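Local coordinates for putative yopH targeting protein (Yersinia pestis, PDB 4GF3) that probably acts as a type III secretion chaperone of the CesT family that binds the effector YopH and targets it for export, at residues A[36-41]-A[107-112]; A[93-98]-A[103-108]. All coordinates share one frame; numbering follows the deposited sequence.

Contact 1. Residues A[36-41]-A[107-112]; sequences WVVHLA and SVLTSL
On the helix that sends Leu109 and Leu112 against Val38, the carbonyl oxygen Ser107 O is gripped twice by one residue. Ser111 N reaches it at 2.9 Å, the regular helical bond, and the hydroxyl Ser111 OG donates to the same Ser107 O, also at 2.9 Å. The two donors approach from opposite faces of the carbonyl plane, the hydroxyl tilted 34° from it. This ties the hydroxyl down to the helix's own backbone.

The contact itself is carried by three apolar side chains. With Val38 chi1 at 168°, CG1 lies opposite the backbone N and CG2 opposite the carbonyl carbon, and both methyls are set against the helix. Leu112 offers a single methyl to this fork: its CD1 lies 3.8 Å from Val38 CG1 and 4.0 Å from Val38 CG2. Leu109 comes in with its branch point, its CG standing 4.2 Å from Val38 CG2. The nearest alpha carbons, Val38 CA and Leu109 CA, are 6.9 Å apart.

Ile32 on the adjacent strand, Phe11 of helix 4-15 and Met52 extend this packing around Val38, Leu109 and Leu112 respectively. On strand 36-42, His39 has its CB directed away from the helix, and its NE2 is hydrogen-bonded to an acidic side chain of another protein chain.

No hydrogen bond crosses between the segments, which implies that strand and helix are held here by apolar packing alone.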
loop_
_atom_site.group_PDB
_atom_site.type_symbol
_atom_site.label_atom_id
_atom_site.label_comp_id
_atom_site.label_asym_id
_atom_site.label_seq_id
_atom_site.Cartn_x
_atom_site.Cartn_y
_atom_site.Cartn_z
ATOM N N TRP A 36 3.674 2.552 -10.766
ATOM C CA TRP A 36 3.183 1.755 -9.704
ATOM C C TRP A 36 2.062 2.500 -8.965
ATOM O O TRP A 36 2.103 3.714 -8.771
ATOM C CB TRP A 36 4.234 1.496 -8.627
ATOM C CG TRP A 36 5.510 0.777 -8.982
ATOM C CD1 TRP A 36 6.781 1.242 -8.724
ATOM C CD2 TRP A 36 5.669 -0.554 -9.485
ATOM N NE1 TRP A 36 7.707 0.301 -9.077
ATOM C CE2 TRP A 36 7.062 -0.805 -9.558
ATOM C CE3 TRP A 36 4.788 -1.530 -9.928
ATOM C CZ2 TRP A 36 7.592 -1.999 -10.045
ATOM C CZ3 TRP A 36 5.309 -2.709 -10.424
ATOM C CH2 TRP A 36 6.709 -2.928 -10.491
ATOM N N VAL A 37 1.149 1.731 -8.412
ATOM C CA VAL A 37 0.045 2.315 -7.652
ATOM C C VAL A 37 -0.129 1.589 -6.340
ATOM O O VAL A 37 -0.337 0.376 -6.298
ATOM C CB VAL A 37 -1.287 2.288 -8.492
ATOM C CG1 VAL A 37 -2.404 2.873 -7.676
ATOM C CG2 VAL A 37 -1.135 3.055 -9.771
ATOM N N VAL A 38 -0.054 2.340 -5.231
ATOM C CA VAL A 38 -0.320 1.826 -3.951
ATOM C C VAL A 38 -1.711 2.309 -3.615
ATOM O O VAL A 38 -2.017 3.491 -3.606
ATOM C CB VAL A 38 0.687 2.313 -2.881
ATOM C CG1 VAL A 38 0.208 1.977 -1.502
ATOM C CG2 VAL A 38 2.060 1.630 -3.039
ATOM N N HIS A 39 -2.551 1.349 -3.302
ATOM C CA HIS A 39 -3.955 1.580 -2.929
ATOM C C HIS A 39 -4.123 1.539 -1.425
ATOM O O HIS A 39 -3.472 0.760 -0.708
ATOM C CB HIS A 39 -4.816 0.476 -3.532
ATOM C CG HIS A 39 -4.793 0.454 -5.016
ATOM N ND1 HIS A 39 -5.557 1.308 -5.779
ATOM C CD2 HIS A 39 -4.064 -0.289 -5.889
ATOM C CE1 HIS A 39 -5.320 1.070 -7.051
ATOM N NE2 HIS A 39 -4.402 0.124 -7.131
ATOM N N LEU A 40 -4.998 2.401 -0.936
ATOM C CA LEU A 40 -5.340 2.521 0.480
ATOM C C LEU A 40 -6.854 2.366 0.655
ATOM O O LEU A 40 -7.593 2.981 -0.042
ATOM C CB LEU A 40 -4.991 3.883 1.017
ATOM C CG LEU A 40 -3.571 4.232 0.726
ATOM C CD1 LEU A 40 -3.450 5.732 0.441
ATOM C CD2 LEU A 40 -2.800 3.661 1.874
ATOM N N ALA A 41 -7.287 1.574 1.625
ATOM C CA ALA A 41 -8.712 1.424 1.920
ATOM C C ALA A 41 -8.958 0.955 3.351
ATOM O O ALA A 41 -8.178 0.179 3.876
ATOM C CB ALA A 41 -9.311 0.424 0.977
ATOM N N SER A 107 6.420 4.537 5.425
ATOM C CA SER A 107 7.364 3.384 5.405
ATOM C C SER A 107 6.791 2.176 4.700
ATOM O O SER A 107 7.506 1.470 3.981
ATOM C CB SER A 107 7.788 2.917 6.814
ATOM O OG SER A 107 8.524 3.907 7.439
ATOM N N VAL A 108 5.524 1.893 4.953
ATOM C CA VAL A 108 4.795 0.833 4.228
ATOM C C VAL A 108 4.827 1.076 2.732
ATOM O O VAL A 108 5.155 0.208 1.932
ATOM C CB VAL A 108 3.329 0.713 4.737
ATOM C CG1 VAL A 108 2.500 -0.198 3.857
ATOM C CG2 VAL A 108 3.345 0.134 6.135
ATOM N N LEU A 109 4.550 2.310 2.360
ATOM C CA LEU A 109 4.531 2.632 0.942
ATOM C C LEU A 109 5.907 2.359 0.286
ATOM O O LEU A 109 6.046 1.733 -0.793
ATOM C CB LEU A 109 4.075 4.072 0.763
ATOM C CG LEU A 109 3.982 4.504 -0.718
ATOM C CD1 LEU A 109 2.855 5.499 -0.936
ATOM C CD2 LEU A 109 5.287 5.085 -1.201
ATOM N N THR A 110 6.934 2.851 0.936
ATOM C CA THR A 110 8.304 2.679 0.391
ATOM C C THR A 110 8.734 1.200 0.434
ATOM O O THR A 110 9.455 0.741 -0.427
ATOM C CB THR A 110 9.337 3.609 1.069
ATOM O OG1 THR A 110 9.298 3.459 2.489
ATOM C CG2 THR A 110 9.032 5.003 0.765
ATOM N N SER A 111 8.274 0.456 1.412
ATOM C CA SER A 111 8.593 -0.995 1.505
ATOM C C SER A 111 7.861 -1.809 0.439
ATOM O O SER A 111 8.417 -2.758 -0.141
ATOM C CB SER A 111 8.249 -1.525 2.885
ATOM O OG SER A 111 9.146 -0.966 3.833
ATOM N N LEU A 112 6.627 -1.411 0.180
ATOM C CA LEU A 112 5.827 -2.045 -0.878
ATOM C C LEU A 112 6.549 -1.897 -2.201
ATOM O O LEU A 112 6.784 -2.885 -2.931
ATOM C CB LEU A 112 4.432 -1.386 -0.956
ATOM C CG LEU A 112 3.413 -1.753 0.098
ATOM C CD1 LEU A 112 2.133 -0.924 0.078
ATOM C CD2 LEU A 112 3.042 -3.231 0.046
#

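Contact 2. Residues A[93-98]-A[103-108]; sequences SQLNIN and TQLASV
Leu95 and Ser93 reach from strand 88-96, the last in the sequence, onto Gln104, Leu105 and Val108 of the helix that follows it. This is a beta-alpha unit in which the chain turns back on itself, so that helix 102-118 packs on the five-stranded antiparallel sheet of this CesT-family chaperone. The local axes bear this out: strand 93-96 and helix 103-108 run at 174°, almost exactly antiparallel, with 10.6 Å between them at closest approach.

In the first shell, Leu95 divides its two methyls between different helix residues. Its chi1 of -57° sets CG opposite the carbonyl carbon. From there CD1 meets Leu105 CD2 at 4.0 Å, whereas CD2 stands 4.2 Å from Val108 CG2. The same CD2 also touches the amide end of Gln104, 3.5 Å from OE1 and 3.9 Å from CD of that residue; this is van der Waals packing of a methyl beside a polar group. The Gln104 chain is extended, with CG anti to the backbone N (chi1 -177°), which carries its amide over to the Leu95 methyl CD2.

The second shell fixes the polar ends. Gln104 OE1 is hydrogen-bonded to Thr100 OG1 and Gln104 NE2 to Ser76 OG, so both ends of the amide are engaged and its rotation is constrained; Thr100 also touches Leu95. Leu7 and Phe11 of helix 4-15 pack on Leu105, while Ala50 of the neighbouring strand packs on Val108.

At the other end of the contact, Ser93 hydrogen-bonds through OG to Val78 O and turns its methylene to the helix, Ser93 CB lying 3.8 Å from Val108 CG1.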
loop_
_atom_site.group_PDB
_atom_site.type_symbol
_atom_site.label_atom_id
_atom_site.label_comp_id
_atom_site.label_asym_id
_atom_site.label_seq_id
_atom_site.Cartn_x
_atom_site.Cartn_y
_atom_site.Cartn_z
ATOM N N SER A 93 -0.094 -4.716 3.129
ATOM C CA SER A 93 0.088 -4.603 4.592
ATOM C C SER A 93 -1.249 -4.203 5.205
ATOM O O SER A 93 -2.041 -3.419 4.616
ATOM C CB SER A 93 1.173 -3.579 5.008
ATOM O OG SER A 93 1.434 -3.685 6.404
ATOM N N GLN A 94 -1.509 -4.754 6.388
ATOM C CA GLN A 94 -2.754 -4.546 7.110
ATOM C C GLN A 94 -2.443 -3.929 8.470
ATOM O O GLN A 94 -1.628 -4.450 9.181
ATOM C CB GLN A 94 -3.526 -5.885 7.242
ATOM C CG GLN A 94 -4.901 -5.738 7.904
ATOM C CD GLN A 94 -5.790 -6.991 7.684
ATOM O OE1 GLN A 94 -5.693 -7.709 6.658
ATOM N NE2 GLN A 94 -6.680 -7.213 8.617
ATOM N N LEU A 95 -3.074 -2.815 8.774
ATOM C CA LEU A 95 -2.729 -1.952 9.884
ATOM C C LEU A 95 -3.979 -1.465 10.650
ATOM O O LEU A 95 -5.029 -1.188 10.099
ATOM C CB LEU A 95 -1.995 -0.703 9.370
ATOM C CG LEU A 95 -0.720 -0.962 8.543
ATOM C CD1 LEU A 95 -0.933 -0.574 7.087
ATOM C CD2 LEU A 95 0.478 -0.265 9.179
ATOM N N ASN A 96 -3.773 -1.228 11.924
ATOM C CA ASN A 96 -4.712 -0.633 12.756
ATOM C C ASN A 96 -4.703 0.868 12.569
ATOM O O ASN A 96 -3.669 1.530 12.732
ATOM C CB ASN A 96 -4.384 -0.997 14.212
ATOM C CG ASN A 96 -5.346 -0.441 15.169
ATOM O OD1 ASN A 96 -5.247 0.721 15.567
ATOM N ND2 ASN A 96 -6.286 -1.323 15.657
ATOM N N ILE A 97 -5.890 1.416 12.305
ATOM C CA ILE A 97 -6.051 2.856 12.000
ATOM C C ILE A 97 -5.556 3.705 13.154
ATOM O O ILE A 97 -4.851 4.705 12.968
ATOM C CB ILE A 97 -7.521 3.191 11.684
ATOM C CG1 ILE A 97 -7.921 2.578 10.325
ATOM C CG2 ILE A 97 -7.780 4.718 11.648
ATOM C CD1 ILE A 97 -9.401 2.444 10.134
ATOM N N ASN A 98 -5.969 3.361 14.355
ATOM C CA ASN A 98 -5.539 4.145 15.489
ATOM C C ASN A 98 -4.047 3.938 15.890
ATOM O O ASN A 98 -3.452 4.826 16.483
ATOM C CB ASN A 98 -6.450 3.905 16.691
ATOM C CG ASN A 98 -6.164 4.878 17.841
ATOM O OD1 ASN A 98 -5.360 4.583 18.756
ATOM N ND2 ASN A 98 -6.788 6.052 17.791
ATOM N N THR A 103 3.914 8.605 9.248
ATOM C CA THR A 103 5.245 8.039 9.024
ATOM C C THR A 103 5.310 6.571 8.797
ATOM O O THR A 103 5.977 6.119 7.876
ATOM C CB THR A 103 6.190 8.376 10.193
ATOM O OG1 THR A 103 6.174 9.768 10.393
ATOM C CG2 THR A 103 7.603 7.834 9.926
ATOM N N GLN A 104 4.574 5.771 9.566
ATOM C CA GLN A 104 4.579 4.362 9.288
ATOM C C GLN A 104 3.922 4.049 7.987
ATOM O O GLN A 104 4.348 3.182 7.257
ATOM C CB GLN A 104 3.899 3.505 10.392
ATOM C CG GLN A 104 4.022 1.999 10.051
ATOM C CD GLN A 104 3.526 1.072 11.181
ATOM O OE1 GLN A 104 2.401 1.179 11.682
ATOM N NE2 GLN A 104 4.380 0.198 11.591
ATOM N N LEU A 105 2.868 4.788 7.659
ATOM C CA LEU A 105 2.237 4.516 6.366
ATOM C C LEU A 105 3.166 4.802 5.191
ATOM O O LEU A 105 3.196 4.091 4.186
ATOM C CB LEU A 105 0.911 5.290 6.219
ATOM C CG LEU A 105 -0.427 4.637 6.522
ATOM C CD1 LEU A 105 -1.593 5.488 5.971
ATOM C CD2 LEU A 105 -0.498 3.210 5.958
ATOM N N ALA A 106 3.940 5.855 5.315
ATOM C CA ALA A 106 4.945 6.207 4.320
ATOM C C ALA A 106 6.021 5.107 4.276
ATOM O O ALA A 106 6.483 4.754 3.183
ATOM C CB ALA A 106 5.528 7.583 4.613
ATOM N N SER A 107 6.420 4.537 5.425
ATOM C CA SER A 107 7.364 3.384 5.405
ATOM C C SER A 107 6.791 2.176 4.700
ATOM O O SER A 107 7.506 1.470 3.981
ATOM C CB SER A 107 7.788 2.917 6.814
ATOM O OG SER A 107 8.524 3.907 7.439
ATOM N N VAL A 108 5.524 1.893 4.953
ATOM C CA VAL A 108 4.795 0.833 4.228
ATOM C C VAL A 108 4.827 1.076 2.732
ATOM O O VAL A 108 5.155 0.208 1.932
ATOM C CB VAL A 108 3.329 0.713 4.737
ATOM C CG1 VAL A 108 2.500 -0.198 3.857
ATOM C CG2 VAL A 108 3.345 0.134 6.135
#

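The segments of contacts 1 and 2 overlap at Ser107 and Val108, of which Val108 touches across contact 2 alone. The contacts lie on successive turns of helix 102-118, their centres 9 Å apart. Each joins that helix to a different strand of one antiparallel sheet: 36-42 in contact 1 and 88-96 in contact 2. Strand 47-56 runs between these two and is touched by the same helix, Val108 on Ala50 and Leu112 on Met52. With these touches, the helix lies across at least three strands. Helix 4-15 joins both sites through Phe11, which packs on Leu105 as well as Leu109. Contact 1 lies about 4 Å and contact 2 about 7 Å, centre to centre, from the middle of the chain.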